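Local coordinates for protein N-acetylmuramoyl-L-alanine amidase (Mycobacteroides abscessus, PDB 7AGL) that probably hydrolyses, with a bound zinc ion, the amide bond between N-acetylmuramic acid and L-alanine in mycobacterial peptidoglycan, at residues G18-D21 and S22-N26; G47-E51 and H52-W56; P133-R136 and F137-M141; T140-D143 and S144-A148. One frame throughout, in Å; residues are numbered along the deposited sequence.

Interaction 1. Residues G18-D21 and S22-N26; sequences GAND and SSINN
The carboxylate of D21 reaches forward to S23 at the start of the 3-10 segment S22-N25. D21 OD1 accepts from the backbone N of S23 at 2.8 Å, an N-H that comes from above the carboxylate plane, and this bond closes an Asx turn. The S23 hydroxyl points to the same oxygen, but its OG lies 2.5 Å from D21 OD1, very short and therefore uncertain in detail. Both groups are swung into the space between their own backbone N and carbonyl carbon (chi1 63° for D21, 69° for S23), which brings acid and hydroxyl together beside the main chain. The backbone adds its own closure, since I24 N reaches D21 O at 3.2 Å in a nearly straight N-H...O line of 172°. The I24 methyls pack on the N20 amide side chain, CG2 3.6 Å from N20 OD1 and CD1 4.0 Å from N20 CB, the two side chains crossing at about a right angle; N20 OD1 also takes a weak bond from N17 ND2. S23 and D21 rest on L83 as well. The S23 N-H and the start of the 3-10 turn would favour D21 as a carboxylate, with the hydroxyl probably a secondary aid.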
ATOM      1  N   GLY A  18      12.800   1.869  -7.122  1.00 20.11           N
ATOM      2  CA  GLY A  18      13.170   1.478  -8.470  1.00 22.00           C
ATOM      3  C   GLY A  18      14.519   0.787  -8.544  1.00 23.35           C
ATOM      4  O   GLY A  18      14.766   0.003  -9.462  1.00 27.92           O
ATOM      5  N   ALA A  19      15.423   1.098  -7.619  1.00 21.17           N
ATOM      6  CA  ALA A  19      16.727   0.438  -7.559  1.00 25.63           C
ATOM      7  C   ALA A  19      17.261   0.562  -6.140  1.00 25.57           C
ATOM      8  O   ALA A  19      16.804   1.397  -5.356  1.00 23.51           O
ATOM      9  CB  ALA A  19      17.737   1.024  -8.558  1.00 27.68           C
ATOM     10  N   ASN A  20      18.232  -0.288  -5.815  1.00 23.02           N
ATOM     11  CA  ASN A  20      18.738  -0.359  -4.452  1.00 24.35           C
ATOM     12  C   ASN A  20      20.254  -0.397  -4.435  1.00 24.91           C
ATOM     13  O   ASN A  20      20.908  -0.704  -5.437  1.00 29.51           O
ATOM     14  CB  ASN A  20      18.209  -1.590  -3.724  1.00 26.39           C
ATOM     15  CG  ASN A  20      16.708  -1.630  -3.701  1.00 25.02           C
ATOM     16  OD1 ASN A  20      16.073  -0.850  -2.995  1.00 25.09           O
ATOM     17  ND2 ASN A  20      16.128  -2.528  -4.483  1.00 23.00           N
ATOM     18  N   ASP A  21      20.806  -0.065  -3.273  1.00 23.16           N
ATOM     19  CA  ASP A  21      22.222  -0.282  -2.989  1.00 24.07           C
ATOM     20  C   ASP A  21      22.322  -0.692  -1.522  1.00 26.04           C
ATOM     21  O   ASP A  21      21.302  -0.893  -0.857  1.00 28.48           O
ATOM     22  CB  ASP A  21      23.067   0.957  -3.336  1.00 30.86           C
ATOM     23  CG  ASP A  21      22.714   2.177  -2.496  1.00 36.86           C
ATOM     24  OD1 ASP A  21      22.172   2.045  -1.373  1.00 34.04           O
ATOM     25  OD2 ASP A  21      22.976   3.297  -2.976  1.00 38.26           O
ATOM     26  N   SER A  22      23.545  -0.785  -0.988  1.00 29.24           N
ATOM     27  CA  SER A  22      23.659  -1.342   0.362  1.00 27.93           C
ATOM     28  C   SER A  22      23.150  -0.396   1.442  1.00 29.94           C
ATOM     29  O   SER A  22      23.056  -0.806   2.607  1.00 34.33           O
ATOM     30  CB  SER A  22      25.107  -1.761   0.659  1.00 30.19           C
ATOM     31  OG  SER A  22      26.000  -0.668   0.648  1.00 35.43           O
ATOM     32  N   SER A  23      22.803   0.845   1.098  1.00 27.81           N
ATOM     33  CA  SER A  23      22.215   1.733   2.094  1.00 31.41           C
ATOM     34  C   SER A  23      20.868   1.226   2.586  1.00 30.30           C
ATOM     35  O   SER A  23      20.433   1.607   3.682  1.00 31.22           O
ATOM     36  CB  SER A  23      22.051   3.149   1.535  1.00 33.50           C
ATOM     37  OG  SER A  23      21.052   3.182   0.526  1.00 30.86           O
ATOM     38  N   ILE A  24      20.181   0.381   1.812  1.00 26.36           N
ATOM     39  CA  ILE A  24      18.875  -0.076   2.276  1.00 23.34           C
ATOM     40  C   ILE A  24      18.983  -0.983   3.492  1.00 28.85           C
ATOM     41  O   ILE A  24      17.973  -1.244   4.154  1.00 26.77           O
ATOM     42  CB  ILE A  24      18.061  -0.812   1.189  1.00 24.92           C
ATOM     43  CG1 ILE A  24      18.690  -2.163   0.838  1.00 27.05           C
ATOM     44  CG2 ILE A  24      17.858   0.073  -0.046  1.00 26.88           C
ATOM     45  CD1 ILE A  24      17.764  -3.063  -0.026  1.00 24.35           C
ATOM     46  N   ASN A  25      20.182  -1.458   3.811  1.00 27.45           N
ATOM     47  CA  ASN A  25      20.380  -2.320   4.969  1.00 28.16           C
ATOM     48  C   ASN A  25      20.608  -1.550   6.264  1.00 33.89           C
ATOM     49  O   ASN A  25      20.657  -2.167   7.337  1.00 32.26           O
ATOM     50  CB  ASN A  25      21.562  -3.258   4.719  1.00 32.54           C
ATOM     51  CG  ASN A  25      21.309  -4.198   3.567  1.00 42.71           C
ATOM     52  OD1 ASN A  25      20.189  -4.671   3.377  1.00 40.52           O
ATOM     53  ND2 ASN A  25      22.342  -4.466   2.783  1.00 48.78           N
ATOM     54  N   ASN A  26      20.767  -0.232   6.193  1.00 27.56           N
ATOM     55  CA  ASN A  26      20.933   0.564   7.398  1.00 30.10           C
ATOM     56  C   ASN A  26      19.645   0.536   8.211  1.00 27.53           C
ATOM     57  O   ASN A  26      18.541   0.521   7.659  1.00 26.16           O
ATOM     58  CB  ASN A  26      21.327   1.989   7.027  1.00 30.36           C
ATOM     59  CG  ASN A  26      22.739   2.062   6.452  1.00 33.65           C
ATOM     60  OD1 ASN A  26      23.610   1.260   6.802  1.00 37.73           O
ATOM     61  ND2 ASN A  26      22.966   3.016   5.566  1.00 39.53           N
TER

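Interaction 2. Residues G47-E51 and H52-W56; sequences GGYPE and HTFTW. With ZN (zinc ion), chain B.
P50 packs its ring against H52, with CB over one face of the imidazole in a CH-pi contact, 3.7 Å from the ring centroid. H52 CG sits between its own backbone N and carbonyl carbon (chi1 63°), which turns the ring back over the proline that precedes the helix. Before the proline, Y49 spreads its ring across T53 and F54: CE1 meets T53 CG2 and CE2 meets F54 CB, each at 3.6 Å, with the Y49 and F54 side chains roughly perpendicular. P50 is the N-cap residue of helix 51-68, and its carbonyl receives F54 N at 3.0 Å almost end-on, plus a weak bond from T53 N. The polar ends of H52 and T53 both turn to D80.

In contrast to these partly exposed residues, E51, F54 and T55 form the buried side. The fully extended chain of E51 (chi1 -177°) leaves the helix start and carries OE1 to the zinc ion at 2.1 Å, where H16, H106 and two waters also bind. OE1 also accepts from A107 N and OE2 from the backbone N of T43, which helps fix the carboxylate's rotation. E51 thus joins the first turn of the helix to the metal site of an amidase of the zinc-peptidase type. Behind it T55 CG2 packs on E51 CG at 3.9 Å, while the T55 hydroxyl bonds to G15 O.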
ATOM      1  N   GLY A  47       7.514 -14.237 -13.891  1.00 23.38           N
ATOM      2  CA  GLY A  47       7.833 -13.665 -15.181  1.00 23.42           C
ATOM      3  C   GLY A  47       8.829 -12.520 -15.131  1.00 23.70           C
ATOM      4  O   GLY A  47       9.212 -12.001 -16.182  1.00 25.81           O
ATOM      5  N   GLY A  48       9.258 -12.116 -13.933  1.00 22.52           N
ATOM      6  CA  GLY A  48      10.241 -11.054 -13.777  1.00 22.20           C
ATOM      7  C   GLY A  48       9.676  -9.655 -13.664  1.00 24.87           C
ATOM      8  O   GLY A  48      10.440  -8.690 -13.747  1.00 25.98           O
ATOM      9  N   TYR A  49       8.373  -9.514 -13.463  1.00 21.91           N
ATOM     10  CA  TYR A  49       7.748  -8.212 -13.315  1.00 19.75           C
ATOM     11  C   TYR A  49       7.886  -7.799 -11.856  1.00 20.09           C
ATOM     12  O   TYR A  49       7.279  -8.418 -10.969  1.00 20.60           O
ATOM     13  CB  TYR A  49       6.277  -8.266 -13.741  1.00 19.61           C
ATOM     14  CG  TYR A  49       5.592  -6.918 -13.781  1.00 23.72           C
ATOM     15  CD1 TYR A  49       6.093  -5.882 -14.545  1.00 27.46           C
ATOM     16  CD2 TYR A  49       4.420  -6.701 -13.077  1.00 22.58           C
ATOM     17  CE1 TYR A  49       5.441  -4.643 -14.594  1.00 29.70           C
ATOM     18  CE2 TYR A  49       3.778  -5.476 -13.110  1.00 25.35           C
ATOM     19  CZ  TYR A  49       4.292  -4.457 -13.864  1.00 28.71           C
ATOM     20  OH  TYR A  49       3.629  -3.248 -13.897  1.00 35.27           O
ATOM     21  N   PRO A  50       8.692  -6.780 -11.564  1.00 18.94           N
ATOM     22  CA  PRO A  50       9.050  -6.506 -10.174  1.00 18.64           C
ATOM     23  C   PRO A  50       7.903  -5.884  -9.408  1.00 21.62           C
ATOM     24  O   PRO A  50       7.102  -5.116  -9.949  1.00 18.57           O
ATOM     25  CB  PRO A  50      10.216  -5.510 -10.295  1.00 18.65           C
ATOM     26  CG  PRO A  50      10.709  -5.660 -11.707  1.00 21.28           C
ATOM     27  CD  PRO A  50       9.472  -5.946 -12.501  1.00 19.46           C
ATOM     28  N   GLU A  51       7.846  -6.216  -8.118  1.00 19.26           N
ATOM     29  CA  GLU A  51       6.889  -5.548  -7.249  1.00 18.44           C
ATOM     30  C   GLU A  51       6.991  -4.035  -7.367  1.00 20.68           C
ATOM     31  O   GLU A  51       5.972  -3.337  -7.451  1.00 18.22           O
ATOM     32  CB  GLU A  51       7.108  -5.968  -5.795  1.00 17.94           C
ATOM     33  CG  GLU A  51       6.068  -5.321  -4.898  1.00 19.77           C
ATOM     34  CD  GLU A  51       6.260  -5.642  -3.439  1.00 20.70           C
ATOM     35  OE1 GLU A  51       5.513  -5.053  -2.649  1.00 21.41           O
ATOM     36  OE2 GLU A  51       7.099  -6.496  -3.086  1.00 20.03           O
ATOM     37  N   HIS A  52       8.213  -3.502  -7.369  1.00 18.29           N
ATOM     38  CA  HIS A  52       8.347  -2.047  -7.369  1.00 17.90           C
ATOM     39  C   HIS A  52       7.758  -1.417  -8.627  1.00 21.17           C
ATOM     40  O   HIS A  52       7.253  -0.290  -8.576  1.00 19.14           O
ATOM     41  CB  HIS A  52       9.815  -1.629  -7.191  1.00 18.11           C
ATOM     42  CG  HIS A  52      10.742  -2.057  -8.295  1.00 20.98           C
ATOM     43  ND1 HIS A  52      10.932  -1.318  -9.450  1.00 20.81           N
ATOM     44  CD2 HIS A  52      11.611  -3.096  -8.369  1.00 20.60           C
ATOM     45  CE1 HIS A  52      11.862  -1.899 -10.192  1.00 22.12           C
ATOM     46  NE2 HIS A  52      12.285  -2.983  -9.565  1.00 20.49           N
ATOM     47  N   THR A  53       7.788  -2.126  -9.754  1.00 18.61           N
ATOM     48  CA  THR A  53       7.185  -1.584 -10.973  1.00 18.87           C
ATOM     49  C   THR A  53       5.665  -1.702 -10.935  1.00 19.28           C
ATOM     50  O   THR A  53       4.950  -0.777 -11.344  1.00 19.92           O
ATOM     51  CB  THR A  53       7.747  -2.322 -12.180  1.00 20.01           C
ATOM     52  OG1 THR A  53       9.177  -2.181 -12.167  1.00 20.34           O
ATOM     53  CG2 THR A  53       7.200  -1.731 -13.472  1.00 19.99           C
ATOM     54  N   PHE A  54       5.156  -2.819 -10.413  1.00 18.37           N
ATOM     55  CA  PHE A  54       3.714  -2.961 -10.265  1.00 17.17           C
ATOM     56  C   PHE A  54       3.140  -1.868  -9.370  1.00 17.70           C
ATOM     57  O   PHE A  54       2.101  -1.265  -9.690  1.00 18.85           O
ATOM     58  CB  PHE A  54       3.368  -4.341  -9.687  1.00 18.39           C
ATOM     59  CG  PHE A  54       1.954  -4.418  -9.166  1.00 19.36           C
ATOM     60  CD1 PHE A  54       0.872  -4.534 -10.058  1.00 20.31           C
ATOM     61  CD2 PHE A  54       1.691  -4.351  -7.788  1.00 16.89           C
ATOM     62  CE1 PHE A  54      -0.421  -4.575  -9.596  1.00 23.84           C
ATOM     63  CE2 PHE A  54       0.390  -4.387  -7.325  1.00 19.80           C
ATOM     64  CZ  PHE A  54      -0.667  -4.517  -8.215  1.00 21.21           C
ATOM     65  N   THR A  55       3.787  -1.608  -8.228  1.00 17.98           N
ATOM     66  CA  THR A  55       3.215  -0.639  -7.293  1.00 17.55           C
ATOM     67  C   THR A  55       3.310   0.767  -7.878  1.00 19.65           C
ATOM     68  O   THR A  55       2.367   1.558  -7.771  1.00 19.64           O
ATOM     69  CB  THR A  55       3.909  -0.710  -5.914  1.00 17.95           C
ATOM     70  OG1 THR A  55       5.289  -0.317  -6.030  1.00 18.70           O
ATOM     71  CG2 THR A  55       3.833  -2.125  -5.305  1.00 18.40           C
ATOM     72  N   TRP A  56       4.426   1.072  -8.537  1.00 19.25           N
ATOM     73  CA  TRP A  56       4.583   2.364  -9.201  1.00 19.88           C
ATOM     74  C   TRP A  56       3.465   2.608 -10.215  1.00 19.60           C
ATOM     75  O   TRP A  56       2.771   3.630 -10.166  1.00 21.33           O
ATOM     76  CB  TRP A  56       5.954   2.400  -9.885  1.00 19.69           C
ATOM     77  CG  TRP A  56       6.203   3.594 -10.756  1.00 18.78           C
ATOM     78  CD1 TRP A  56       6.342   3.611 -12.122  1.00 20.18           C
ATOM     79  CD2 TRP A  56       6.396   4.943 -10.317  1.00 20.18           C
ATOM     80  NE1 TRP A  56       6.614   4.897 -12.553  1.00 20.91           N
ATOM     81  CE2 TRP A  56       6.635   5.730 -11.463  1.00 21.31           C
ATOM     82  CE3 TRP A  56       6.384   5.563  -9.062  1.00 21.26           C
ATOM     83  CZ2 TRP A  56       6.860   7.106 -11.387  1.00 24.17           C
ATOM     84  CZ3 TRP A  56       6.575   6.913  -8.992  1.00 19.29           C
ATOM     85  CH2 TRP A  56       6.837   7.678 -10.142  1.00 21.99           C
TER
HETATM   86 ZN    ZN B 301       6.107  -4.942  -0.618  0.94 20.42          ZN
HETATM   87  O   HOH W   1       6.966  -5.433   1.395  1.00 24.93           O
HETATM   88  O   HOH W   2       4.953  -6.748  -0.260  1.00 21.00           O

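Interaction 3. Residues P133-R136 and F137-M141; sequences PTLR and FAKTM
T140 grips the carbonyl of R136 twice: its backbone N and its hydroxyl OG1 each stand 2.9 Å from R136 O and reach that oxygen from opposite faces of the carbonyl plane. The hydroxyl can do so because OG1 lies beside the T140 backbone N (chi1 -68°), pointing back along the helix. The remaining main-chain bonds are those of a regular alpha-helix. K139 N to L135 O is nearly straight, 172° at the hydrogen, and A138 N bonds to T134 O at 2.9 Å; F137 N reaches P133 O over a longer 3.3 Å.

Apolar contact is carried by L135 and K139. The methylene chain of K139 runs fully extended next to the L135 carbonyl, where K139 CG lies 3.4 Å from L135 O, and then passes at an angle over the leucine, where CE rests 3.7 Å from L135 CG. Its ammonium group ends near L135 CD2, on the exposed side.

Helix 132-147 is the helical link of a beta-alpha-beta unit between strands 118-122 and 161-164. A138 faces V119 and V178 of the sheet, and F137 reaches V178 and V103 while its ring stacks on that of Y214 in helix 197-215.

R136 and E132 form a salt bridge near the start of the helix: R136 lies side by side with T140, its CG 4.1 Å from T140 OG1, and a bend at chi3 (32°) turns NE toward the acid. The hydroxyl of T134 turns back to V129 O, satisfying a polar group on a buried side chain.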
ATOM      1  N   PRO A 133     -10.301   5.529  13.628  1.00 30.61           N
ATOM      2  CA  PRO A 133     -10.217   6.096  12.271  1.00 30.98           C
ATOM      3  C   PRO A 133      -9.512   5.188  11.294  1.00 29.29           C
ATOM      4  O   PRO A 133      -9.857   5.178  10.106  1.00 28.81           O
ATOM      5  CB  PRO A 133      -9.434   7.399  12.476  1.00 29.71           C
ATOM      6  CG  PRO A 133      -9.730   7.777  13.899  1.00 30.22           C
ATOM      7  CD  PRO A 133      -9.781   6.476  14.639  1.00 29.13           C
ATOM      8  N   THR A 134      -8.515   4.435  11.761  1.00 24.44           N
ATOM      9  CA  THR A 134      -7.716   3.588  10.889  1.00 22.85           C
ATOM     10  C   THR A 134      -8.351   2.217  10.698  1.00 25.47           C
ATOM     11  O   THR A 134      -8.361   1.689   9.578  1.00 25.46           O
ATOM     12  CB  THR A 134      -6.302   3.477  11.462  1.00 26.14           C
ATOM     13  OG1 THR A 134      -5.665   4.759  11.344  1.00 24.11           O
ATOM     14  CG2 THR A 134      -5.467   2.423  10.710  1.00 24.16           C
ATOM     15  N   LEU A 135      -8.900   1.641  11.767  1.00 27.64           N
ATOM     16  CA  LEU A 135      -9.649   0.398  11.624  1.00 26.40           C
ATOM     17  C   LEU A 135     -10.833   0.582  10.680  1.00 26.35           C
ATOM     18  O   LEU A 135     -11.115  -0.288   9.850  1.00 26.12           O
ATOM     19  CB  LEU A 135     -10.123  -0.093  12.996  1.00 28.41           C
ATOM     20  CG  LEU A 135     -10.815  -1.456  13.026  1.00 33.91           C
ATOM     21  CD1 LEU A 135      -9.906  -2.509  12.385  1.00 29.33           C
ATOM     22  CD2 LEU A 135     -11.167  -1.836  14.447  1.00 34.90           C
ATOM     23  N   ARG A 136     -11.547   1.705  10.799  1.00 28.14           N
ATOM     24  CA  ARG A 136     -12.642   1.969   9.865  1.00 28.63           C
ATOM     25  C   ARG A 136     -12.131   2.073   8.427  1.00 28.17           C
ATOM     26  O   ARG A 136     -12.768   1.555   7.502  1.00 28.63           O
ATOM     27  CB  ARG A 136     -13.394   3.237  10.275  1.00 30.26           C
ATOM     28  CG  ARG A 136     -14.428   3.732   9.254  1.00 31.71           C
ATOM     29  CD  ARG A 136     -15.316   4.846   9.812  1.00 38.70           C
ATOM     30  NE  ARG A 136     -14.618   5.701  10.772  1.00 42.18           N
ATOM     31  CZ  ARG A 136     -14.103   6.898  10.494  1.00 51.87           C
ATOM     32  NH1 ARG A 136     -14.207   7.409   9.270  1.00 45.81           N
ATOM     33  NH2 ARG A 136     -13.482   7.590  11.450  1.00 49.99           N
ATOM     34  N   PHE A 137     -10.981   2.731   8.221  1.00 25.05           N
ATOM     35  CA  PHE A 137     -10.376   2.788   6.887  1.00 25.61           C
ATOM     36  C   PHE A 137     -10.084   1.388   6.370  1.00 25.48           C
ATOM     37  O   PHE A 137     -10.404   1.056   5.222  1.00 24.16           O
ATOM     38  CB  PHE A 137      -9.096   3.638   6.933  1.00 23.85           C
ATOM     39  CG  PHE A 137      -8.577   4.075   5.575  1.00 22.85           C
ATOM     40  CD1 PHE A 137      -9.341   3.924   4.418  1.00 22.35           C
ATOM     41  CD2 PHE A 137      -7.309   4.637   5.466  1.00 22.61           C
ATOM     42  CE1 PHE A 137      -8.843   4.340   3.178  1.00 26.97           C
ATOM     43  CE2 PHE A 137      -6.812   5.047   4.248  1.00 26.03           C
ATOM     44  CZ  PHE A 137      -7.572   4.899   3.100  1.00 24.77           C
ATOM     45  N   ALA A 138      -9.477   0.547   7.215  1.00 25.28           N
ATOM     46  CA  ALA A 138      -9.116  -0.806   6.795  1.00 23.35           C
ATOM     47  C   ALA A 138     -10.350  -1.618   6.399  1.00 24.19           C
ATOM     48  O   ALA A 138     -10.361  -2.269   5.349  1.00 23.72           O
ATOM     49  CB  ALA A 138      -8.351  -1.513   7.914  1.00 22.92           C
ATOM     50  N   LYS A 139     -11.392  -1.611   7.245  1.00 24.66           N
ATOM     51  CA  LYS A 139     -12.607  -2.368   6.941  1.00 25.94           C
ATOM     52  C   LYS A 139     -13.293  -1.830   5.694  1.00 27.45           C
ATOM     53  O   LYS A 139     -13.794  -2.602   4.866  1.00 28.23           O
ATOM     54  CB  LYS A 139     -13.551  -2.325   8.139  1.00 27.52           C
ATOM     55  CG  LYS A 139     -13.016  -3.050   9.351  1.00 28.52           C
ATOM     56  CD  LYS A 139     -13.996  -2.970  10.511  1.00 34.77           C
ATOM     57  CE  LYS A 139     -13.444  -3.682  11.735  1.00 40.25           C
ATOM     58  NZ  LYS A 139     -14.452  -3.761  12.829  1.00 44.41           N
ATOM     59  N   THR A 140     -13.327  -0.500   5.551  1.00 27.73           N
ATOM     60  CA  THR A 140     -13.960   0.116   4.387  1.00 27.65           C
ATOM     61  C   THR A 140     -13.228  -0.248   3.102  1.00 25.15           C
ATOM     62  O   THR A 140     -13.857  -0.610   2.095  1.00 27.35           O
ATOM     63  CB  THR A 140     -13.998   1.630   4.573  1.00 25.00           C
ATOM     64  OG1 THR A 140     -14.903   1.945   5.650  1.00 30.08           O
ATOM     65  CG2 THR A 140     -14.473   2.311   3.290  1.00 30.69           C
ATOM     66  N   MET A 141     -11.895  -0.174   3.135  1.00 24.62           N
ATOM     67  CA  MET A 141     -11.075  -0.585   1.996  1.00 22.66           C
ATOM     68  C   MET A 141     -11.297  -2.055   1.651  1.00 24.40           C
ATOM     69  O   MET A 141     -11.508  -2.407   0.485  1.00 25.93           O
ATOM     70  CB  MET A 141      -9.599  -0.324   2.311  1.00 22.06           C
ATOM     71  CG  MET A 141      -8.658  -0.672   1.177  1.00 22.18           C
ATOM     72  SD  MET A 141      -8.950   0.243  -0.359  1.00 23.79           S
ATOM     73  CE  MET A 141      -8.410   1.903   0.031  1.00 23.85           C
TER

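Interaction 4. Residues T140-D143 and S144-A148; sequences TMRD and SLQAA
R142 and Q146 lie side by side on the outer surface of the helix and point the same way, with guanidinium and amide planes 40° apart. The side chains come no closer than 4.2 Å, between R142 CD and Q146 OE1, and the polar link between them runs through D143 instead. The arginine chain bends at chi2 (-85°) and chi3, bringing NE to D143 OD1 at 2.9 Å in a salt bridge that meets the oxygen from above the carboxylate plane. A water donates to Q146 OE1 at 2.8 Å and, over a long 3.3 Å, to D143 OD1. R142 NH1 bonds to the G159 carbonyl oxygen.

The inward face is apolar. L145 slants across M141, with CD1 4.0 Å from M141 CG and CG 4.0 Å from M141 SD, and both side chains press on V119 and V180 of the sheet. S144 faces helix 197-215 at A213. Backbone bonds such as A147 N to D143 O at 2.9 Å carry the helix to its last turn, where A148 N still bonds to S144 O.

D143 OD1 thus serves both an arginine and a water, which would favour the ionised acid; the water bridge lies on the outer face of this amphipathic helix, while M141 and L145 bury its inner one.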
ATOM      1  N   THR A 140     -13.327  -0.500   5.551  1.00 27.73           N
ATOM      2  CA  THR A 140     -13.960   0.116   4.387  1.00 27.65           C
ATOM      3  C   THR A 140     -13.228  -0.248   3.102  1.00 25.15           C
ATOM      4  O   THR A 140     -13.857  -0.610   2.095  1.00 27.35           O
ATOM      5  CB  THR A 140     -13.998   1.630   4.573  1.00 25.00           C
ATOM      6  OG1 THR A 140     -14.903   1.945   5.650  1.00 30.08           O
ATOM      7  CG2 THR A 140     -14.473   2.311   3.290  1.00 30.69           C
ATOM      8  N   MET A 141     -11.895  -0.174   3.135  1.00 24.62           N
ATOM      9  CA  MET A 141     -11.075  -0.585   1.996  1.00 22.66           C
ATOM     10  C   MET A 141     -11.297  -2.055   1.651  1.00 24.40           C
ATOM     11  O   MET A 141     -11.508  -2.407   0.485  1.00 25.93           O
ATOM     12  CB  MET A 141      -9.599  -0.324   2.311  1.00 22.06           C
ATOM     13  CG  MET A 141      -8.658  -0.672   1.177  1.00 22.18           C
ATOM     14  SD  MET A 141      -8.950   0.243  -0.359  1.00 23.79           S
ATOM     15  CE  MET A 141      -8.410   1.903   0.031  1.00 23.85           C
ATOM     16  N   ARG A 142     -11.258  -2.929   2.658  1.00 23.94           N
ATOM     17  CA  ARG A 142     -11.528  -4.342   2.414  1.00 25.32           C
ATOM     18  C   ARG A 142     -12.898  -4.535   1.764  1.00 24.71           C
ATOM     19  O   ARG A 142     -13.039  -5.277   0.782  1.00 26.51           O
ATOM     20  CB  ARG A 142     -11.427  -5.117   3.732  1.00 29.16           C
ATOM     21  CG  ARG A 142     -11.644  -6.635   3.629  1.00 28.46           C
ATOM     22  CD  ARG A 142     -13.114  -7.058   3.686  1.00 32.06           C
ATOM     23  NE  ARG A 142     -13.820  -6.454   4.818  1.00 37.83           N
ATOM     24  CZ  ARG A 142     -13.776  -6.921   6.060  1.00 36.17           C
ATOM     25  NH1 ARG A 142     -13.063  -8.002   6.338  1.00 35.00           N
ATOM     26  NH2 ARG A 142     -14.435  -6.299   7.028  1.00 35.26           N
ATOM     27  N   ASP A 143     -13.927  -3.877   2.309  1.00 26.05           N
ATOM     28  CA  ASP A 143     -15.275  -3.995   1.750  1.00 27.00           C
ATOM     29  C   ASP A 143     -15.334  -3.534   0.298  1.00 29.41           C
ATOM     30  O   ASP A 143     -15.985  -4.173  -0.536  1.00 30.89           O
ATOM     31  CB  ASP A 143     -16.260  -3.179   2.583  1.00 30.92           C
ATOM     32  CG  ASP A 143     -16.548  -3.799   3.929  1.00 36.85           C
ATOM     33  OD1 ASP A 143     -16.172  -4.966   4.148  1.00 34.02           O
ATOM     34  OD2 ASP A 143     -17.153  -3.105   4.776  1.00 39.01           O
ATOM     35  N   SER A 144     -14.688  -2.410  -0.012  1.00 28.00           N
ATOM     36  CA  SER A 144     -14.729  -1.861  -1.365  1.00 28.96           C
ATOM     37  C   SER A 144     -13.968  -2.743  -2.350  1.00 27.18           C
ATOM     38  O   SER A 144     -14.414  -2.938  -3.490  1.00 29.79           O
ATOM     39  CB  SER A 144     -14.148  -0.441  -1.375  1.00 29.55           C
ATOM     40  OG  SER A 144     -14.983   0.486  -0.690  1.00 31.78           O
ATOM     41  N   LEU A 145     -12.810  -3.269  -1.935  1.00 25.43           N
ATOM     42  CA  LEU A 145     -12.050  -4.159  -2.812  1.00 24.76           C
ATOM     43  C   LEU A 145     -12.846  -5.416  -3.127  1.00 26.20           C
ATOM     44  O   LEU A 145     -12.913  -5.849  -4.287  1.00 28.02           O
ATOM     45  CB  LEU A 145     -10.707  -4.527  -2.172  1.00 23.63           C
ATOM     46  CG  LEU A 145      -9.710  -3.380  -1.982  1.00 22.22           C
ATOM     47  CD1 LEU A 145      -8.446  -3.844  -1.246  1.00 24.25           C
ATOM     48  CD2 LEU A 145      -9.326  -2.750  -3.321  1.00 24.00           C
ATOM     49  N   GLN A 146     -13.467  -6.014  -2.110  1.00 26.67           N
ATOM     50  CA  GLN A 146     -14.234  -7.232  -2.348  1.00 28.80           C
ATOM     51  C   GLN A 146     -15.493  -6.946  -3.157  1.00 32.76           C
ATOM     52  O   GLN A 146     -15.885  -7.755  -4.009  1.00 34.79           O
ATOM     53  CB  GLN A 146     -14.583  -7.908  -1.021  1.00 25.76           C
ATOM     54  CG  GLN A 146     -15.334  -9.217  -1.221  1.00 31.08           C
ATOM     55  CD  GLN A 146     -15.373 -10.065   0.034  1.00 40.44           C
ATOM     56  OE1 GLN A 146     -15.333  -9.546   1.148  1.00 43.21           O
ATOM     57  NE2 GLN A 146     -15.432 -11.379  -0.146  1.00 37.90           N
ATOM     58  N   ALA A 147     -16.138  -5.801  -2.911  1.00 30.02           N
ATOM     59  CA  ALA A 147     -17.323  -5.444  -3.686  1.00 35.27           C
ATOM     60  C   ALA A 147     -16.984  -5.228  -5.156  1.00 37.61           C
ATOM     61  O   ALA A 147     -17.830  -5.474  -6.024  1.00 38.34           O
ATOM     62  CB  ALA A 147     -17.981  -4.197  -3.094  1.00 36.27           C
ATOM     63  N   ALA A 148     -15.754  -4.783  -5.450  1.00 31.27           N
ATOM     64  CA  ALA A 148     -15.252  -4.624  -6.812  1.00 28.26           C
ATOM     65  C   ALA A 148     -14.946  -5.955  -7.496  1.00 35.13           C
ATOM     66  O   ALA A 148     -14.558  -5.949  -8.673  1.00 37.25           O
ATOM     67  CB  ALA A 148     -13.995  -3.740  -6.808  1.00 30.32           C
TER
HETATM   68  O   HOH W   3     -16.987  -7.475   2.167  1.00 41.93           O

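The four contacts come in numerical order along the chain, all within the amidase domain. Interaction 1, in the loop before strand 27-29, and interaction 2, at the start of helix 51-68, have centres about 17 Å apart and touch where G18 O meets H52 CE1 at 3.5 Å. Interactions 3 and 4 are overlapping, consecutive parts of helix 132-147, sharing T140 and M141, with centres about 10 Å apart. They lie across the chain's centre from interaction 1, about 32 and about 34 Å from it between centres. The metal-binding turn of interaction 2 and helix 132-147, packed on the mixed sheet, are thus separate parts of one domain, about 10 Å apart between nearest atoms.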